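Local structure of chitinase (Chromobacterium violaceum, 4TXG) at residues A[420-424]-A[425-429]; A[670-673]-A[674-678]; A[549-552]-A[553-557]. The protein is a family 18 chitinase that probably binds chitin and hydrolyses the glycosidic bonds of this polysaccharide. All coordinates share one frame; numbering follows the deposited sequence.

Three short contacts, each made between adjoining pieces of chain, follow one another in series; none nests in or crosses another. First comes interaction 1, which ends the helix 420-424 in the chain between barrel strands 391-395 and 457-462. Interaction 3 is next, bringing the loop after helix 522-530 into strand 556-560 of a small antiparallel sheet, within the same glycosyl hydrolase family 18 range. Interaction 2 is last and belongs to the Chitinase C range, where it turns the chain between strands 659-664 and 678-683. It also meets Arg378 of the family 18 range, joining the two regions. Centres of interactions 1 and 2 lie about 19 Å apart, those of 2 and 3 about 47 Å.

Interaction 1 (A[420-424]-A[425-429]); sequences AELAF and WNVYS. With CS (cesium ion), chain F.
One face of the Trp425 indole receives the edge of the Phe424 ring in a T-shaped (edge-to-face) stack, the planes 68° apart and the Phe424 centroid 4.9 Å from that of the indole's six-membered ring. Phe424 CD2 stands over this face, offset toward the rim, and Glu421 OE1 lies in plane at the indole edge. The backbone here forms a Schellman motif, the classic end of a helix, with Asn426 at positive phi as its C-prime residue. Val427 N reaches Leu422 O at 3.0 Å in a fairly straight bond (160°), and Asn426 N bonds to Ala423 O at 3.0 Å. The apolar contact that often accompanies such a cap is present too: Val427 CG2 meets Leu422 CD2 at 4.0 Å. With CG turned beside its own backbone N (chi1 -55°), Trp425 lies back along the helix, where Trp425 NE1 comes 3.5 Å from Glu421 CG. Farther on, Tyr428 CE2 packs 3.8 Å from Leu422 CB, while the tyrosine hydroxyl bonds to Asp415 and to the backbone N of Asp419. Just past the cap, Ser429 OG binds a cesium ion at 3.0 Å, which also holds a water.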
loop_
_atom_site.group_PDB
_atom_site.type_symbol
_atom_site.label_atom_id
_atom_site.label_comp_id
_atom_site.label_asym_id
_atom_site.label_seq_id
_atom_site.Cartn_x
_atom_site.Cartn_y
_atom_site.Cartn_z
ATOM N N ALA A 420 -21.524 6.686 3.149
ATOM C CA ALA A 420 -22.252 7.098 4.347
ATOM C C ALA A 420 -21.328 7.698 5.407
ATOM O O ALA A 420 -21.745 8.546 6.204
ATOM C CB ALA A 420 -23.023 5.915 4.928
ATOM N N GLU A 421 -20.072 7.255 5.420
ATOM C CA GLU A 421 -19.103 7.785 6.373
ATOM C C GLU A 421 -18.705 9.205 5.991
ATOM O O GLU A 421 -18.684 10.108 6.834
ATOM C CB GLU A 421 -17.868 6.887 6.451
ATOM C CG GLU A 421 -16.866 7.317 7.505
ATOM C CD GLU A 421 -15.821 6.255 7.798
ATOM O OE1 GLU A 421 -14.986 6.487 8.700
ATOM O OE2 GLU A 421 -15.831 5.186 7.146
ATOM N N LEU A 422 -18.394 9.402 4.714
ATOM C CA LEU A 422 -18.056 10.728 4.208
ATOM C C LEU A 422 -19.215 11.705 4.386
ATOM O O LEU A 422 -18.999 12.866 4.727
ATOM C CB LEU A 422 -17.639 10.646 2.732
ATOM C CG LEU A 422 -16.346 9.860 2.500
ATOM C CD1 LEU A 422 -15.895 9.996 1.041
ATOM C CD2 LEU A 422 -15.256 10.333 3.435
ATOM N N ALA A 423 -20.444 11.237 4.179
ATOM C CA ALA A 423 -21.611 12.088 4.378
ATOM C C ALA A 423 -21.736 12.492 5.848
ATOM O O ALA A 423 -22.063 13.642 6.165
ATOM C CB ALA A 423 -22.881 11.382 3.906
ATOM N N PHE A 424 -21.454 11.559 6.745
ATOM C CA PHE A 424 -21.595 11.845 8.169
ATOM C C PHE A 424 -20.611 12.928 8.613
ATOM O O PHE A 424 -20.922 13.731 9.503
ATOM C CB PHE A 424 -21.391 10.576 8.993
ATOM C CG PHE A 424 -21.653 10.765 10.460
ATOM C CD1 PHE A 424 -22.946 10.920 10.921
ATOM C CD2 PHE A 424 -20.610 10.773 11.368
ATOM C CE1 PHE A 424 -23.197 11.091 12.272
ATOM C CE2 PHE A 424 -20.859 10.948 12.725
ATOM C CZ PHE A 424 -22.150 11.103 13.165
ATOM N N TRP A 425 -19.437 12.961 7.984
ATOM C CA TRP A 425 -18.424 13.968 8.329
ATOM C C TRP A 425 -18.521 15.234 7.483
ATOM O O TRP A 425 -17.637 16.092 7.561
ATOM C CB TRP A 425 -17.006 13.404 8.189
ATOM C CG TRP A 425 -16.728 12.156 8.965
ATOM C CD1 TRP A 425 -16.196 10.997 8.474
ATOM C CD2 TRP A 425 -16.968 11.926 10.361
ATOM N NE1 TRP A 425 -16.087 10.065 9.476
ATOM C CE2 TRP A 425 -16.556 10.607 10.641
ATOM C CE3 TRP A 425 -17.489 12.703 11.399
ATOM C CZ2 TRP A 425 -16.653 10.052 11.914
ATOM C CZ3 TRP A 425 -17.580 12.151 12.664
ATOM C CH2 TRP A 425 -17.167 10.836 12.910
ATOM N N ASN A 426 -19.576 15.327 6.672
ATOM C CA ASN A 426 -19.878 16.503 5.849
ATOM C C ASN A 426 -18.867 16.750 4.729
ATOM O O ASN A 426 -18.694 17.878 4.275
ATOM C CB ASN A 426 -19.975 17.765 6.720
ATOM C CG ASN A 426 -20.828 18.840 6.091
ATOM O OD1 ASN A 426 -21.905 18.561 5.576
ATOM N ND2 ASN A 426 -20.349 20.083 6.132
ATOM N N VAL A 427 -18.214 15.686 4.281
ATOM C CA VAL A 427 -17.183 15.803 3.252
ATOM C C VAL A 427 -17.737 16.247 1.894
ATOM O O VAL A 427 -17.131 17.082 1.219
ATOM C CB VAL A 427 -16.431 14.459 3.117
ATOM C CG1 VAL A 427 -15.582 14.417 1.853
ATOM C CG2 VAL A 427 -15.566 14.223 4.367
ATOM N N TYR A 428 -18.888 15.713 1.488
ATOM C CA TYR A 428 -19.421 16.068 0.176
ATOM C C TYR A 428 -19.943 17.494 0.153
ATOM O O TYR A 428 -19.884 18.161 -0.873
ATOM C CB TYR A 428 -20.543 15.114 -0.249
ATOM C CG TYR A 428 -20.098 13.689 -0.475
ATOM C CD1 TYR A 428 -19.173 13.374 -1.470
ATOM C CD2 TYR A 428 -20.629 12.657 0.283
ATOM C CE1 TYR A 428 -18.777 12.061 -1.683
ATOM C CE2 TYR A 428 -20.247 11.347 0.070
ATOM C CZ TYR A 428 -19.321 11.057 -0.906
ATOM O OH TYR A 428 -18.948 9.745 -1.106
ATOM N N SER A 429 -20.461 17.953 1.287
ATOM C CA SER A 429 -21.130 19.244 1.341
ATOM C C SER A 429 -20.209 20.437 1.586
ATOM O O SER A 429 -20.606 21.573 1.333
ATOM C CB SER A 429 -22.212 19.224 2.420
ATOM O OG SER A 429 -23.174 18.220 2.128
HETATM CS CS CS F . -21.903 15.636 3.069
HETATM O O HOH W 1 -23.975 14.220 1.375
#

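Interaction 2 (A[670-673]-A[674-678]); sequences DQNY and PINPK
A cis peptide bond joins Tyr673 to Pro674 and folds the chain so sharply that the CA atoms of Asn672 and Ile675 come within 5.0 Å of each other. Just before it, Asn672 is the centre of an inverse gamma turn, so two tight bends follow in succession. No hydrogen bond runs directly from 670-673 to 674-678; the connection is made by packing and by a water.

Asn672 is the side chain that spans the bend. Its CG points away from its own backbone N (chi1 -160°), which carries the amide forward to Ile675. There Asn672 OD1 rests 3.3 Å from Ile675 CA, and Asn672 ND2 lies alongside the branch methyl, 3.6 Å from Ile675 CG2. The other branch of the isoleucine turns back on the chain, with Ile675 CG1 3.6 Å from the carbonyl oxygen Asn672 O. A buried amide is thus laid against an aliphatic side chain, and both its polar atoms are nevertheless satisfied: Asn672 ND2 bonds to a group beyond the two segments, while Asn672 OD1 accepts a hydrogen bond from a water at 2.7 Å. The same water also donates to Asn676 OD1 at 3.1 Å, and so links the two asparagines across the turn. Around them, Arg378 bonds to Asn672 O and touches both Tyr673 and Ile675, whereas Pro674 and Asn676 pack on Val758 of strand 752-758.

The cis proline, the close ends and the backbone angles of Tyr673 and Pro674 fit a type VIb turn, here delivering the chain of the Chitinase C region from strand 659-664 into the neighbouring antiparallel strand 678-683.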
loop_
_atom_site.group_PDB
_atom_site.type_symbol
_atom_site.label_atom_id
_atom_site.label_comp_id
_atom_site.label_asym_id
_atom_site.label_seq_id
_atom_site.Cartn_x
_atom_site.Cartn_y
_atom_site.Cartn_z
ATOM N N ASP A 670 -3.974 15.822 13.536
ATOM C CA ASP A 670 -5.328 16.196 13.948
ATOM C C ASP A 670 -5.554 17.708 13.821
ATOM O O ASP A 670 -6.700 18.175 13.865
ATOM C CB ASP A 670 -5.605 15.755 15.388
ATOM C CG ASP A 670 -5.966 14.271 15.509
ATOM O OD1 ASP A 670 -6.326 13.626 14.504
ATOM O OD2 ASP A 670 -5.925 13.765 16.650
ATOM N N GLN A 671 -4.463 18.461 13.673
ATOM C CA GLN A 671 -4.520 19.919 13.559
ATOM C C GLN A 671 -4.369 20.360 12.106
ATOM O O GLN A 671 -4.424 21.555 11.804
ATOM C CB GLN A 671 -3.425 20.582 14.406
ATOM C CG GLN A 671 -3.280 20.032 15.818
ATOM C CD GLN A 671 -4.560 20.113 16.607
ATOM O OE1 GLN A 671 -5.284 21.109 16.538
ATOM N NE2 GLN A 671 -4.855 19.058 17.364
ATOM N N ASN A 672 -4.167 19.388 11.220
ATOM C CA ASN A 672 -3.865 19.645 9.817
ATOM C C ASN A 672 -5.136 19.790 8.975
ATOM O O ASN A 672 -5.271 19.161 7.927
ATOM C CB ASN A 672 -2.977 18.504 9.277
ATOM C CG ASN A 672 -2.202 18.876 8.020
ATOM O OD1 ASN A 672 -1.951 20.046 7.741
ATOM N ND2 ASN A 672 -1.804 17.857 7.256
ATOM N N TYR A 673 -6.071 20.610 9.457
ATOM C CA TYR A 673 -7.277 20.975 8.706
ATOM C C TYR A 673 -7.399 22.496 8.661
ATOM O O TYR A 673 -7.540 23.132 9.702
ATOM C CB TYR A 673 -8.552 20.408 9.343
ATOM C CG TYR A 673 -8.582 18.919 9.581
ATOM C CD1 TYR A 673 -7.941 18.356 10.684
ATOM C CD2 TYR A 673 -9.287 18.079 8.740
ATOM C CE1 TYR A 673 -7.990 16.994 10.915
ATOM C CE2 TYR A 673 -9.336 16.721 8.957
ATOM C CZ TYR A 673 -8.686 16.183 10.052
ATOM O OH TYR A 673 -8.738 14.828 10.266
ATOM N N PRO A 674 -7.302 23.099 7.469
ATOM C CA PRO A 674 -6.906 22.504 6.194
ATOM C C PRO A 674 -5.418 22.207 6.228
ATOM O O PRO A 674 -4.758 22.464 7.238
ATOM C CB PRO A 674 -7.238 23.604 5.182
ATOM C CG PRO A 674 -7.046 24.860 5.952
ATOM C CD PRO A 674 -7.562 24.544 7.335
ATOM N N ILE A 675 -4.893 21.666 5.142
ATOM C CA ILE A 675 -3.487 21.308 5.094
ATOM C C ILE A 675 -2.684 22.532 4.674
ATOM O O ILE A 675 -2.780 22.977 3.529
ATOM C CB ILE A 675 -3.265 20.125 4.131
ATOM C CG1 ILE A 675 -4.171 18.966 4.551
ATOM C CG2 ILE A 675 -1.802 19.676 4.151
ATOM C CD1 ILE A 675 -4.068 17.702 3.673
ATOM N N ASN A 676 -1.908 23.102 5.596
ATOM C CA ASN A 676 -1.213 24.344 5.268
ATOM C C ASN A 676 0.273 24.347 5.642
ATOM O O ASN A 676 0.715 25.049 6.561
ATOM C CB ASN A 676 -1.934 25.542 5.899
ATOM C CG ASN A 676 -1.850 25.555 7.395
ATOM O OD1 ASN A 676 -1.779 24.505 8.032
ATOM N ND2 ASN A 676 -1.822 26.757 7.974
ATOM N N PRO A 677 1.058 23.561 4.901
ATOM C CA PRO A 677 2.509 23.555 5.078
ATOM C C PRO A 677 3.145 24.797 4.481
ATOM O O PRO A 677 2.494 25.572 3.785
ATOM C CB PRO A 677 2.943 22.317 4.305
ATOM C CG PRO A 677 1.933 22.247 3.173
ATOM C CD PRO A 677 0.629 22.621 3.843
ATOM N N LYS A 678 4.427 24.970 4.755
ATOM C CA LYS A 678 5.200 26.045 4.157
ATOM C C LYS A 678 5.972 25.511 2.955
ATOM O O LYS A 678 6.616 24.466 3.046
ATOM C CB LYS A 678 6.155 26.629 5.199
ATOM C CG LYS A 678 6.838 27.915 4.800
ATOM C CD LYS A 678 7.639 28.465 5.972
ATOM C CE LYS A 678 6.743 28.740 7.171
ATOM N NZ LYS A 678 7.541 28.939 8.413
HETATM O O HOH W 2 -0.197 21.901 8.731
#

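Interaction 3 (A[549-552]-A[553-557]); sequences NQLT and GSYQR. With CS (cesium ion), chain C.
Water 3 is gripped by three groups, and so joins Tyr555 to the chain in front of it. It donates to Tyr555 OH at 2.6 Å and to Gln550 O at 3.1 Å, and accepts a hydrogen bond from Thr552 N at 2.9 Å. The setting is the entry to strand 556-560, an outermost strand of the small antiparallel sheet inserted in the chain between barrel strands 457-462 and 599-603, consistent with the insertion domain found in many family 18 chitinases. Tyr555 OH has a second hydrogen-bonding partner in Asp502 OD1, so two hydrogen bonds meet at the far end of the phenol.

Leucine packing supplements this polar anchor. Leu551 CD2 comes to the edge of the tyrosine ring, in its plane, and is 3.7 Å from Tyr555 CE1; the two side chains cross obliquely. Tyr555 turns CG opposite its carbonyl carbon (chi1 -65°), and the ring comes back toward Leu551. Leu528 of helix 522-530 touches both residues, and binds this small apolar patch to the helix that precedes the loop. Between Leu551 and Tyr555 the backbone swings round Gly553, whose positive phi (72°) is readily adopted by glycine. The carbonyl oxygen of Thr552 is held by Asn570 ND2, a bond that ties the loop to strand 565-570.

Beyond the bend, a cesium ion is bound by the backbone oxygen Tyr555 O at 3.0 Å, by Glu529 O, and by Ser554 OG at the longer distance of 3.6 Å.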
loop_
_atom_site.group_PDB
_atom_site.type_symbol
_atom_site.label_atom_id
_atom_site.label_comp_id
_atom_site.label_asym_id
_atom_site.label_seq_id
_atom_site.Cartn_x
_atom_site.Cartn_y
_atom_site.Cartn_z
ATOM N N ASN A 549 -23.901 -20.910 13.164
ATOM C CA ASN A 549 -23.065 -21.590 12.180
ATOM C C ASN A 549 -23.865 -22.318 11.111
ATOM O O ASN A 549 -23.301 -23.045 10.289
ATOM C CB ASN A 549 -22.128 -22.573 12.883
ATOM C CG ASN A 549 -21.200 -21.881 13.857
ATOM O OD1 ASN A 549 -20.787 -20.745 13.627
ATOM N ND2 ASN A 549 -20.869 -22.556 14.947
ATOM N N GLN A 550 -25.176 -22.116 11.117
ATOM C CA GLN A 550 -26.040 -22.736 10.128
ATOM C C GLN A 550 -26.418 -21.739 9.038
ATOM O O GLN A 550 -26.460 -20.532 9.270
ATOM C CB GLN A 550 -27.292 -23.298 10.801
ATOM C CG GLN A 550 -26.986 -24.328 11.884
ATOM C CD GLN A 550 -28.163 -24.573 12.807
ATOM O OE1 GLN A 550 -29.281 -24.137 12.536
ATOM N NE2 GLN A 550 -27.914 -25.265 13.914
ATOM N N LEU A 551 -26.688 -22.249 7.843
ATOM C CA LEU A 551 -27.092 -21.393 6.745
ATOM C C LEU A 551 -28.580 -21.089 6.846
ATOM O O LEU A 551 -29.416 -21.974 6.672
ATOM C CB LEU A 551 -26.750 -22.043 5.399
ATOM C CG LEU A 551 -26.256 -21.066 4.325
ATOM C CD1 LEU A 551 -25.427 -21.781 3.287
ATOM C CD2 LEU A 551 -27.439 -20.366 3.667
ATOM N N THR A 552 -28.903 -19.834 7.146
ATOM C CA THR A 552 -30.292 -19.386 7.212
ATOM C C THR A 552 -30.521 -18.220 6.252
ATOM O O THR A 552 -29.627 -17.406 6.021
ATOM C CB THR A 552 -30.681 -18.965 8.641
ATOM O OG1 THR A 552 -29.741 -18.003 9.134
ATOM C CG2 THR A 552 -30.677 -20.169 9.566
ATOM N N GLY A 553 -31.721 -18.143 5.692
ATOM C CA GLY A 553 -32.036 -17.104 4.732
ATOM C C GLY A 553 -31.337 -17.337 3.409
ATOM O O GLY A 553 -30.884 -18.445 3.120
ATOM N N SER A 554 -31.253 -16.288 2.599
ATOM C CA SER A 554 -30.629 -16.379 1.290
ATOM C C SER A 554 -29.607 -15.263 1.100
ATOM O O SER A 554 -29.896 -14.098 1.371
ATOM C CB SER A 554 -31.690 -16.319 0.188
ATOM O OG SER A 554 -31.084 -16.201 -1.088
ATOM N N TYR A 555 -28.412 -15.623 0.639
ATOM C CA TYR A 555 -27.382 -14.631 0.358
ATOM C C TYR A 555 -27.475 -14.181 -1.095
ATOM O O TYR A 555 -27.037 -14.892 -2.004
ATOM C CB TYR A 555 -25.987 -15.194 0.649
ATOM C CG TYR A 555 -25.733 -15.528 2.109
ATOM C CD1 TYR A 555 -26.143 -16.743 2.645
ATOM C CD2 TYR A 555 -25.069 -14.633 2.943
ATOM C CE1 TYR A 555 -25.897 -17.061 3.971
ATOM C CE2 TYR A 555 -24.820 -14.939 4.274
ATOM C CZ TYR A 555 -25.238 -16.155 4.780
ATOM O OH TYR A 555 -25.000 -16.467 6.102
ATOM N N GLN A 556 -28.052 -13.005 -1.315
ATOM C CA GLN A 556 -28.251 -12.499 -2.671
ATOM C C GLN A 556 -27.069 -11.654 -3.123
ATOM O O GLN A 556 -26.695 -10.693 -2.451
ATOM C CB GLN A 556 -29.539 -11.677 -2.747
ATOM C CG GLN A 556 -29.723 -10.947 -4.060
ATOM C CD GLN A 556 -30.735 -9.820 -3.960
ATOM O OE1 GLN A 556 -30.590 -8.908 -3.137
ATOM N NE2 GLN A 556 -31.770 -9.879 -4.794
ATOM N N ARG A 557 -26.477 -11.996 -4.264
ATOM C CA ARG A 557 -25.378 -11.180 -4.775
ATOM C C ARG A 557 -25.901 -9.896 -5.402
ATOM O O ARG A 557 -26.852 -9.907 -6.187
ATOM C CB ARG A 557 -24.536 -11.952 -5.793
ATOM C CG ARG A 557 -23.348 -11.147 -6.337
ATOM C CD ARG A 557 -22.540 -11.971 -7.324
ATOM N NE ARG A 557 -21.419 -11.218 -7.883
ATOM C CZ ARG A 557 -21.532 -10.332 -8.870
ATOM N NH1 ARG A 557 -22.722 -10.062 -9.407
ATOM N NH2 ARG A 557 -20.451 -9.710 -9.318
HETATM CS CS CS C . -28.614 -16.953 -3.551
HETATM O O HOH W 3 -26.603 -18.040 7.487
#